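Local coordinates for lysozyme inhibitor LprI-like N-terminal domain-containing protein (Burkholderia thailandensis, PDB 6AR7) that is of unknown function but is probably exported and contains regions related to the lysozyme inhibitor LprI, at residues 195-198 / 199-203; 71-74 / 75-79; 120-123 / 124-128; 81-84 / 85-88. All blocks are in the same frame, centred on the assembly; numbering follows the deposited sequence.

Contact 1: 195-198 / 199-203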
loop_
_atom_site.group_PDB
_atom_site.type_symbol
_atom_site.label_atom_id
_atom_site.label_comp_id
_atom_site.label_asym_id
_atom_site.label_seq_id
_atom_site.Cartn_x
_atom_site.Cartn_y
_atom_site.Cartn_z
ATOM N N ASP A 195 -0.591 11.659 4.630
ATOM C CA ASP A 195 -1.240 12.858 5.149
ATOM C C ASP A 195 -2.657 13.000 4.605
ATOM O O ASP A 195 -3.572 13.401 5.333
ATOM C CB ASP A 195 -0.429 14.115 4.815
ATOM C CG ASP A 195 0.904 14.177 5.558
ATOM O OD1 ASP A 195 1.055 13.497 6.603
ATOM O OD2 ASP A 195 1.789 14.932 5.101
ATOM N N ALA A 196 -2.868 12.657 3.335
ATOM C CA ALA A 196 -4.201 12.839 2.758
ATOM C C ALA A 196 -5.220 11.951 3.451
ATOM O O ALA A 196 -6.399 12.315 3.559
ATOM C CB ALA A 196 -4.163 12.556 1.256
HETATM N N MSE A 197 -4.766 10.831 3.995
HETATM C CA MSE A 197 -5.615 9.833 4.629
HETATM C C MSE A 197 -5.961 10.119 6.095
HETATM O O MSE A 197 -7.012 9.699 6.577
HETATM C CB MSE A 197 -4.928 8.474 4.527
HETATM C CG MSE A 197 -4.898 7.944 3.102
HETATM SE SE MSE A 197 -6.712 7.300 2.609
HETATM C CE MSE A 197 -6.611 5.565 3.536
ATOM N N THR A 198 -5.077 10.818 6.806
ATOM C CA THR A 198 -5.304 11.053 8.229
ATOM C C THR A 198 -6.680 11.605 8.568
ATOM O O THR A 198 -7.284 11.099 9.531
ATOM C CB THR A 198 -4.244 12.000 8.800
ATOM O OG1 THR A 198 -2.950 11.492 8.490
ATOM C CG2 THR A 198 -4.407 12.090 10.306
ATOM N N PRO A 199 -7.246 12.583 7.842
ATOM C CA PRO A 199 -8.583 13.075 8.210
ATOM C C PRO A 199 -9.706 12.101 7.910
ATOM O O PRO A 199 -10.810 12.304 8.426
ATOM C CB PRO A 199 -8.745 14.347 7.358
ATOM C CG PRO A 199 -7.403 14.654 6.820
ATOM C CD PRO A 199 -6.703 13.338 6.700
ATOM N N LEU A 200 -9.454 11.047 7.121
ATOM C CA LEU A 200 -10.495 10.169 6.600
ATOM C C LEU A 200 -10.590 8.823 7.308
ATOM O O LEU A 200 -11.571 8.105 7.099
ATOM C CB LEU A 200 -10.279 9.927 5.100
ATOM C CG LEU A 200 -10.107 11.185 4.240
ATOM C CD1 LEU A 200 -9.749 10.816 2.818
ATOM C CD2 LEU A 200 -11.376 12.029 4.268
ATOM N N VAL A 201 -9.604 8.443 8.116
ATOM C CA VAL A 201 -9.593 7.127 8.745
ATOM C C VAL A 201 -9.359 7.287 10.243
ATOM O O VAL A 201 -8.946 8.346 10.727
ATOM C CB VAL A 201 -8.528 6.197 8.130
ATOM C CG1 VAL A 201 -8.743 6.042 6.619
ATOM C CG2 VAL A 201 -7.128 6.729 8.419
ATOM N N SER A 202 -9.614 6.203 10.976
ATOM C CA SER A 202 -9.447 6.196 12.422
ATOM C C SER A 202 -7.973 6.333 12.798
ATOM O O SER A 202 -7.067 6.157 11.976
ATOM C CB SER A 202 -10.002 4.909 13.023
ATOM O OG SER A 202 -9.159 3.801 12.719
ATOM N N GLU A 203 -7.737 6.674 14.063
ATOM C CA GLU A 203 -6.365 6.745 14.544
ATOM C C GLU A 203 -5.678 5.395 14.404
ATOM O O GLU A 203 -4.495 5.329 14.052
ATOM C CB GLU A 203 -6.331 7.238 15.996
ATOM C CG GLU A 203 -4.910 7.421 16.544
ATOM C CD GLU A 203 -4.139 8.590 15.900
ATOM O OE1 GLU A 203 -4.747 9.406 15.170
ATOM O OE2 GLU A 203 -2.910 8.693 16.124
HETATM O O HOH W 1 -6.483 9.151 11.320
#

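Contact 2: 71-74 / 75-79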
loop_
_atom_site.group_PDB
_atom_site.type_symbol
_atom_site.label_atom_id
_atom_site.label_comp_id
_atom_site.label_asym_id
_atom_site.label_seq_id
_atom_site.Cartn_x
_atom_site.Cartn_y
_atom_site.Cartn_z
ATOM N N ALA A 71 -20.323 9.114 -1.051
ATOM C CA ALA A 71 -19.822 9.802 0.123
ATOM C C ALA A 71 -20.378 11.216 0.201
ATOM O O ALA A 71 -20.688 11.824 -0.826
ATOM C CB ALA A 71 -18.302 9.869 0.100
ATOM N N PRO A 72 -20.488 11.767 1.411
ATOM C CA PRO A 72 -20.794 13.194 1.539
ATOM C C PRO A 72 -19.664 14.017 0.936
ATOM O O PRO A 72 -18.537 13.548 0.782
ATOM C CB PRO A 72 -20.900 13.405 3.054
ATOM C CG PRO A 72 -20.117 12.273 3.650
ATOM C CD PRO A 72 -20.326 11.115 2.721
ATOM N N ALA A 73 -19.980 15.274 0.627
ATOM C CA ALA A 73 -19.109 16.101 -0.207
ATOM C C ALA A 73 -17.711 16.264 0.382
ATOM O O ALA A 73 -16.718 16.186 -0.349
ATOM C CB ALA A 73 -19.748 17.471 -0.432
ATOM N N ASP A 74 -17.610 16.521 1.690
ATOM C CA ASP A 74 -16.299 16.718 2.309
ATOM C C ASP A 74 -15.445 15.459 2.203
ATOM O O ASP A 74 -14.295 15.512 1.762
ATOM C CB ASP A 74 -16.476 17.141 3.771
ATOM C CG ASP A 74 -17.420 16.218 4.541
ATOM O OD1 ASP A 74 -17.029 15.695 5.607
ATOM O OD2 ASP A 74 -18.557 16.007 4.075
ATOM N N ALA A 75 -16.013 14.307 2.560
ATOM C CA ALA A 75 -15.272 13.058 2.469
ATOM C C ALA A 75 -14.962 12.706 1.022
ATOM O O ALA A 75 -13.890 12.157 0.725
ATOM C CB ALA A 75 -16.062 11.939 3.134
ATOM N N ARG A 76 -15.884 13.012 0.104
ATOM C CA ARG A 76 -15.636 12.697 -1.298
ATOM C C ARG A 76 -14.372 13.399 -1.793
ATOM O O ARG A 76 -13.449 12.750 -2.303
ATOM C CB ARG A 76 -16.844 13.082 -2.157
ATOM C CG ARG A 76 -16.646 12.729 -3.627
ATOM C CD ARG A 76 -17.780 13.217 -4.520
ATOM N NE ARG A 76 -17.736 14.662 -4.703
ATOM C CZ ARG A 76 -18.656 15.509 -4.252
ATOM N NH1 ARG A 76 -19.724 15.059 -3.602
ATOM N NH2 ARG A 76 -18.511 16.810 -4.465
ATOM N N ARG A 77 -14.299 14.723 -1.608
ATOM C CA ARG A 77 -13.116 15.471 -2.025
ATOM C C ARG A 77 -11.870 14.978 -1.299
ATOM O O ARG A 77 -10.792 14.894 -1.897
ATOM C CB ARG A 77 -13.314 16.969 -1.784
ATOM C CG ARG A 77 -14.342 17.597 -2.706
ATOM C CD ARG A 77 -14.380 19.116 -2.563
ATOM N NE ARG A 77 -15.068 19.531 -1.347
ATOM C CZ ARG A 77 -16.380 19.720 -1.269
ATOM N NH1 ARG A 77 -17.140 19.528 -2.341
ATOM N NH2 ARG A 77 -16.931 20.097 -0.124
ATOM N N GLY A 78 -12.005 14.661 -0.007
ATOM C CA GLY A 78 -10.884 14.111 0.738
ATOM C C GLY A 78 -10.378 12.805 0.152
ATOM O O GLY A 78 -9.172 12.611 -0.013
ATOM N N TRP A 79 -11.293 11.881 -0.160
ATOM C CA TRP A 79 -10.856 10.607 -0.738
ATOM C C TRP A 79 -10.313 10.800 -2.147
ATOM O O TRP A 79 -9.353 10.122 -2.543
ATOM C CB TRP A 79 -11.996 9.586 -0.725
ATOM C CG TRP A 79 -12.140 8.940 0.612
ATOM C CD1 TRP A 79 -12.998 9.308 1.609
ATOM C CD2 TRP A 79 -11.397 7.820 1.117
ATOM N NE1 TRP A 79 -12.827 8.497 2.704
ATOM C CE2 TRP A 79 -11.859 7.568 2.422
ATOM C CE3 TRP A 79 -10.385 7.009 0.592
ATOM C CZ2 TRP A 79 -11.339 6.541 3.211
ATOM C CZ3 TRP A 79 -9.878 5.988 1.374
ATOM C CH2 TRP A 79 -10.359 5.760 2.666
HETATM O O HOH W 2 -20.541 11.967 -3.472
#

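Contact 3: 120-123 / 124-128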
loop_
_atom_site.group_PDB
_atom_site.type_symbol
_atom_site.label_atom_id
_atom_site.label_comp_id
_atom_site.label_asym_id
_atom_site.label_seq_id
_atom_site.Cartn_x
_atom_site.Cartn_y
_atom_site.Cartn_z
ATOM N N PRO A 120 -0.017 -4.092 -1.785
ATOM C CA PRO A 120 -0.523 -2.716 -1.634
ATOM C C PRO A 120 -1.775 -2.457 -2.441
ATOM O O PRO A 120 -2.565 -1.586 -2.062
ATOM C CB PRO A 120 0.644 -1.835 -2.116
ATOM C CG PRO A 120 1.843 -2.700 -2.070
ATOM C CD PRO A 120 1.371 -4.111 -2.277
ATOM N N VAL A 121 -1.937 -3.143 -3.572
ATOM C CA VAL A 121 -3.143 -2.974 -4.372
ATOM C C VAL A 121 -4.318 -3.584 -3.641
ATOM O O VAL A 121 -5.361 -2.949 -3.473
ATOM C CB VAL A 121 -2.947 -3.590 -5.768
ATOM C CG1 VAL A 121 -4.170 -3.335 -6.672
ATOM C CG2 VAL A 121 -1.701 -3.019 -6.402
ATOM N N ARG A 122 -4.139 -4.812 -3.151
ATOM C CA ARG A 122 -5.130 -5.439 -2.289
ATOM C C ARG A 122 -5.488 -4.532 -1.113
ATOM O O ARG A 122 -6.673 -4.273 -0.848
ATOM C CB ARG A 122 -4.576 -6.776 -1.807
ATOM C CG ARG A 122 -5.516 -7.604 -1.015
ATOM C CD ARG A 122 -4.964 -9.027 -0.849
ATOM N NE ARG A 122 -5.861 -9.797 -0.003
ATOM C CZ ARG A 122 -5.913 -9.707 1.320
ATOM N NH1 ARG A 122 -5.088 -8.894 1.985
ATOM N NH2 ARG A 122 -6.795 -10.445 1.979
ATOM N N GLU A 123 -4.465 -4.013 -0.413
ATOM C CA GLU A 123 -4.698 -3.134 0.733
ATOM C C GLU A 123 -5.509 -1.896 0.348
ATOM O O GLU A 123 -6.441 -1.507 1.061
ATOM C CB GLU A 123 -3.357 -2.725 1.371
ATOM C CG GLU A 123 -2.749 -3.810 2.262
ATOM C CD GLU A 123 -1.245 -3.636 2.549
ATOM O OE1 GLU A 123 -0.644 -2.618 2.147
ATOM O OE2 GLU A 123 -0.655 -4.535 3.183
ATOM N N ARG A 124 -5.159 -1.248 -0.763
ATOM C CA ARG A 124 -5.896 -0.050 -1.152
ATOM C C ARG A 124 -7.354 -0.384 -1.439
ATOM O O ARG A 124 -8.255 0.356 -1.039
ATOM C CB ARG A 124 -5.231 0.613 -2.354
ATOM C CG ARG A 124 -5.887 1.928 -2.779
ATOM C CD ARG A 124 -6.003 2.944 -1.621
ATOM N NE ARG A 124 -6.460 4.234 -2.132
ATOM C CZ ARG A 124 -6.777 5.278 -1.378
ATOM N NH1 ARG A 124 -6.690 5.202 -0.050
ATOM N NH2 ARG A 124 -7.189 6.398 -1.955
ATOM N N ALA A 125 -7.607 -1.519 -2.092
ATOM C CA ALA A 125 -8.979 -1.920 -2.389
ATOM C C ALA A 125 -9.807 -2.088 -1.119
ATOM O O ALA A 125 -10.948 -1.622 -1.043
ATOM C CB ALA A 125 -8.976 -3.231 -3.188
ATOM N N LEU A 126 -9.245 -2.754 -0.110
ATOM C CA LEU A 126 -9.997 -3.040 1.107
ATOM C C LEU A 126 -10.314 -1.766 1.885
ATOM O O LEU A 126 -11.380 -1.653 2.500
ATOM C CB LEU A 126 -9.218 -4.013 1.985
ATOM C CG LEU A 126 -8.991 -5.405 1.402
ATOM C CD1 LEU A 126 -8.039 -6.185 2.306
ATOM C CD2 LEU A 126 -10.335 -6.124 1.239
ATOM N N ALA A 127 -9.387 -0.811 1.890
ATOM C CA ALA A 127 -9.630 0.464 2.555
ATOM C C ALA A 127 -10.740 1.240 1.863
ATOM O O ALA A 127 -11.614 1.808 2.529
ATOM C CB ALA A 127 -8.341 1.289 2.586
ATOM N N LEU A 128 -10.708 1.290 0.529
ATOM C CA LEU A 128 -11.761 1.974 -0.209
ATOM C C LEU A 128 -13.099 1.291 0.020
ATOM O O LEU A 128 -14.125 1.962 0.217
ATOM C CB LEU A 128 -11.402 2.000 -1.693
ATOM C CG LEU A 128 -10.255 2.946 -2.048
ATOM C CD1 LEU A 128 -9.748 2.653 -3.412
ATOM C CD2 LEU A 128 -10.776 4.382 -2.015
#

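Contact 4: 81-84 / 85-88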
loop_
_atom_site.group_PDB
_atom_site.type_symbol
_atom_site.label_atom_id
_atom_site.label_comp_id
_atom_site.label_asym_id
_atom_site.label_seq_id
_atom_site.Cartn_x
_atom_site.Cartn_y
_atom_site.Cartn_z
ATOM N N GLU A 81 -8.664 13.317 -3.148
ATOM C CA GLU A 81 -7.298 13.748 -2.919
ATOM C C GLU A 81 -6.412 12.566 -2.542
ATOM O O GLU A 81 -5.299 12.421 -3.068
ATOM C CB GLU A 81 -7.273 14.808 -1.815
ATOM C CG GLU A 81 -5.873 15.294 -1.467
ATOM C CD GLU A 81 -5.165 15.995 -2.610
ATOM O OE1 GLU A 81 -5.839 16.525 -3.517
ATOM O OE2 GLU A 81 -3.920 15.985 -2.615
ATOM N N SER A 82 -6.905 11.686 -1.662
ATOM C CA SER A 82 -6.104 10.535 -1.248
ATOM C C SER A 82 -5.763 9.642 -2.438
ATOM O O SER A 82 -4.642 9.125 -2.535
ATOM C CB SER A 82 -6.843 9.744 -0.168
ATOM O OG SER A 82 -7.753 8.818 -0.733
ATOM N N GLN A 83 -6.706 9.478 -3.372
ATOM C CA GLN A 83 -6.450 8.602 -4.512
ATOM C C GLN A 83 -5.437 9.220 -5.464
ATOM O O GLN A 83 -4.573 8.521 -6.000
ATOM C CB GLN A 83 -7.757 8.283 -5.248
ATOM C CG GLN A 83 -7.599 7.258 -6.401
ATOM C CD GLN A 83 -7.272 5.850 -5.921
ATOM O OE1 GLN A 83 -7.186 5.569 -4.714
ATOM N NE2 GLN A 83 -7.064 4.954 -6.872
ATOM N N ARG A 84 -5.523 10.531 -5.686
ATOM C CA ARG A 84 -4.502 11.188 -6.488
ATOM C C ARG A 84 -3.121 10.977 -5.866
ATOM O O ARG A 84 -2.142 10.706 -6.572
ATOM C CB ARG A 84 -4.822 12.680 -6.597
ATOM C CG ARG A 84 -5.792 13.070 -7.730
ATOM C CD ARG A 84 -5.936 14.605 -7.879
ATOM N NE ARG A 84 -6.446 15.289 -6.682
ATOM C CZ ARG A 84 -7.734 15.524 -6.418
ATOM N NH1 ARG A 84 -8.673 15.139 -7.267
ATOM N NH2 ARG A 84 -8.085 16.152 -5.300
ATOM N N ARG A 85 -3.036 11.064 -4.534
ATOM C CA ARG A 85 -1.764 10.882 -3.845
ATOM C C ARG A 85 -1.339 9.427 -3.863
ATOM O O ARG A 85 -0.146 9.122 -3.977
ATOM C CB ARG A 85 -1.865 11.381 -2.408
ATOM C CG ARG A 85 -2.172 12.876 -2.261
ATOM C CD ARG A 85 -1.044 13.738 -2.791
ATOM N NE ARG A 85 -1.265 15.157 -2.509
ATOM C CZ ARG A 85 -0.379 16.120 -2.765
ATOM N NH1 ARG A 85 0.794 15.815 -3.305
ATOM N NH2 ARG A 85 -0.664 17.385 -2.478
ATOM N N TRP A 86 -2.303 8.511 -3.764
ATOM C CA TRP A 86 -1.959 7.093 -3.798
ATOM C C TRP A 86 -1.345 6.721 -5.141
ATOM O O TRP A 86 -0.319 6.025 -5.210
ATOM C CB TRP A 86 -3.199 6.257 -3.526
ATOM C CG TRP A 86 -2.899 4.813 -3.411
ATOM C CD1 TRP A 86 -2.317 4.183 -2.346
ATOM C CD2 TRP A 86 -3.165 3.794 -4.385
ATOM N NE1 TRP A 86 -2.212 2.838 -2.595
ATOM C CE2 TRP A 86 -2.719 2.568 -3.840
ATOM C CE3 TRP A 86 -3.742 3.795 -5.661
ATOM C CZ2 TRP A 86 -2.828 1.363 -4.523
ATOM C CZ3 TRP A 86 -3.852 2.580 -6.348
ATOM C CH2 TRP A 86 -3.400 1.385 -5.775
ATOM N N LEU A 87 -1.973 7.174 -6.225
ATOM C CA LEU A 87 -1.483 6.861 -7.558
ATOM C C LEU A 87 -0.084 7.416 -7.785
ATOM O O LEU A 87 0.762 6.744 -8.389
ATOM C CB LEU A 87 -2.453 7.404 -8.604
ATOM C CG LEU A 87 -3.770 6.633 -8.651
ATOM C CD1 LEU A 87 -4.792 7.373 -9.506
ATOM C CD2 LEU A 87 -3.508 5.238 -9.189
ATOM N N ALA A 88 0.173 8.648 -7.336
ATOM C CA ALA A 88 1.507 9.216 -7.508
ATOM C C ALA A 88 2.544 8.435 -6.714
ATOM O O ALA A 88 3.666 8.216 -7.188
ATOM C CB ALA A 88 1.531 10.694 -7.106
#

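Contact 1: 195-198 / 199-203
P199 meets the end of segment 195-198 with its ring: CD lies 3.4 Å from the O of D195 and 3.3 Å from the O of A196. Having no N-H, the proline offers D195 O a carbon where an i to i+4 pattern would present a donor; its approach to A196 O is plain contact. L200 follows, and its N bonds to M197 O at 2.8 Å, an i to i+3 bond whose N-H points fairly straight at the acceptor (154°). The L200 side chain runs back along the preceding residues, CD1 resting against A196 O at 3.7 Å. V201 N also leans on M197 O, though weakly, at 3.3 Å, so one carbonyl serves two successive N-H groups. Beyond it the backbone of V201 is extended. Its CG1 touches CE of the selenomethionine M197 at 3.8 Å; bends at chi2 (-75°) and chi3 (-79°) fold that chain round to bring the methyl against the valine. A water lies within hydrogen-bonding distance of two carbonyls of the turn, 2.8 Å from T198 O and 2.7 Å from V201 O. S202 then serves as N-cap of helix 203-223, its OG accepting from the N of E205. The corner thus joins helices 180-197 and 203-223, with M197 packed on L209 of the latter; M197 and L200 lie on W79 of helix 73-101, and the turn is bordered by V148 and H146 of the loop between helices 107-136 and 155-174, whose H146 bonds to V201 O.

Contact 2: 71-74 / 75-79
The guanidinium of R77 lies back over the first turn of helix 73-101, one face set on A73 O, which sits 3.7 Å from the plane and over its centre, with D74 N also over that face. CB of A73 is 3.8 Å from R77 NH1. A bend at chi3 (-76°) folds the arginine along the helix in this way. R76 turns its own guanidinium beside the same alanine, with A73 O over one face, while a water lies at the edge in the plane. That water accepts from R76 NH1 and donates to A71 O at 2.7 Å, linking the arginine to the first residue past helix 42-70. P72 occupies the N-cap position, and its O receives R76 N at 2.8 Å. The next turns are regular: R77 N binds A73 O at 3.1 Å and G78 N binds D74 O at 3.0 Å. On the inner side the apolar groups gather, P72 CG coming within 4.1 Å of A75 CB and A71 CB within 4.3 Å of it. The junction joins helix 42-70 to helix 73-101: A71 and A75 lie against Y135 of helix 107-136, R76 reaches V68 of helix 42-70, and D74 and A75 border V145 and A144 of a loop.

Contact 3: 120-123 / 124-128
R124 N donates to P120 O at 2.9 Å, the shortest hydrogen bond between 120-123 and 124-128. The helix is kinked at this point, since the N atoms of P120 and V121 lack bonds to the turn before; from P120 O onward the pattern is regular. A125 N reaches V121 O at 3.0 Å, L126 N reaches R122 O at 3.1 Å, and A127 N follows on E123 O. Among the side chains, R122 and L126 meet one turn apart and cross obliquely. CD1 of the leucine stands 4.0 Å over one face of the R122 guanidinium, toward its rim, and CG of the same leucine lies 3.4 Å from R122 O. Extended from CG to NE, with CG anti to the backbone N (chi1 -175°), the arginine sends its head group to a salt bridge with D27. R124 leads the other way, into the helical bundle: its NH2 is hydrogen-bonded to S82 OG and Q83 OE1 of helix 73-101, it makes a cation-pi contact with W86, and L128 CD2 packs 4.0 Å over one face of its guanidinium. Two arginines two residues apart are thus employed differently. R122 pairs with an acidic group, whereas the buried R124 is held by neutral oxygens and an aromatic ring, partners that would probably stabilise its charge without an acid and fix its orientation between helices.

Contact 4: 81-84 / 85-88
E81 carries the charged interactions, one carboxylate oxygen for each of two arginines. OE2 accepts from R85 NE at 2.8 Å, met nearly head-on along its C-O bond, with the N-H somewhat bent and the carboxylate and guanidinium planes 68° apart. OE1 takes R84 NH2 at 2.9 Å, in the guanidinium plane and on the anti side of the oxygen, with a weaker bond from NE. The bend at chi2 (63°) turns the carboxylate toward both partners, making a salt-bridge network along the side of helix 73-101, one long member of this all-helical fold. The backbone hydrogen bonds follow the i to i+4 pattern: R85 N to E81 O, W86 N to S82 O at 2.7 Å, L87 N to Q83 O and A88 N to R84 O at 3.2 Å. Of the side-chain oxygens, S82 OG is hydrogen-bonded to W79 O and Q83 OE1 to R124. Van der Waals contact joins Q83 and W86 on the side facing the other helices. The Q83 amide lies alongside the W86 indole, pointing the same way with planes 24° apart, and Q83 NE2 is 3.7 Å from W86 CE3; F193 of helix 180-197 meets this ring edge-to-face. The exposed L87 brings its CG within 4.1 Å of Q83 NE2.

In the fold
Contacts 2 and 4 share helix 73-101: the first, at its N-terminal end with its centre about 21 Å from the chain centre, is a surface contact of helix-start backbone bonds, arginines folded against the helix, and a water, whereas contact 4 lies further in and pairs a surface charge network with a buried inner face. Contact 3 is the most central of the four and joins that inner face through R124. Contact 1, a partly buried turn, is mainly apolar towards the others. M197 packs its selenium against W79 of contact 2, R124 of contact 3 and S82 of contact 4, so all four meet around this side chain.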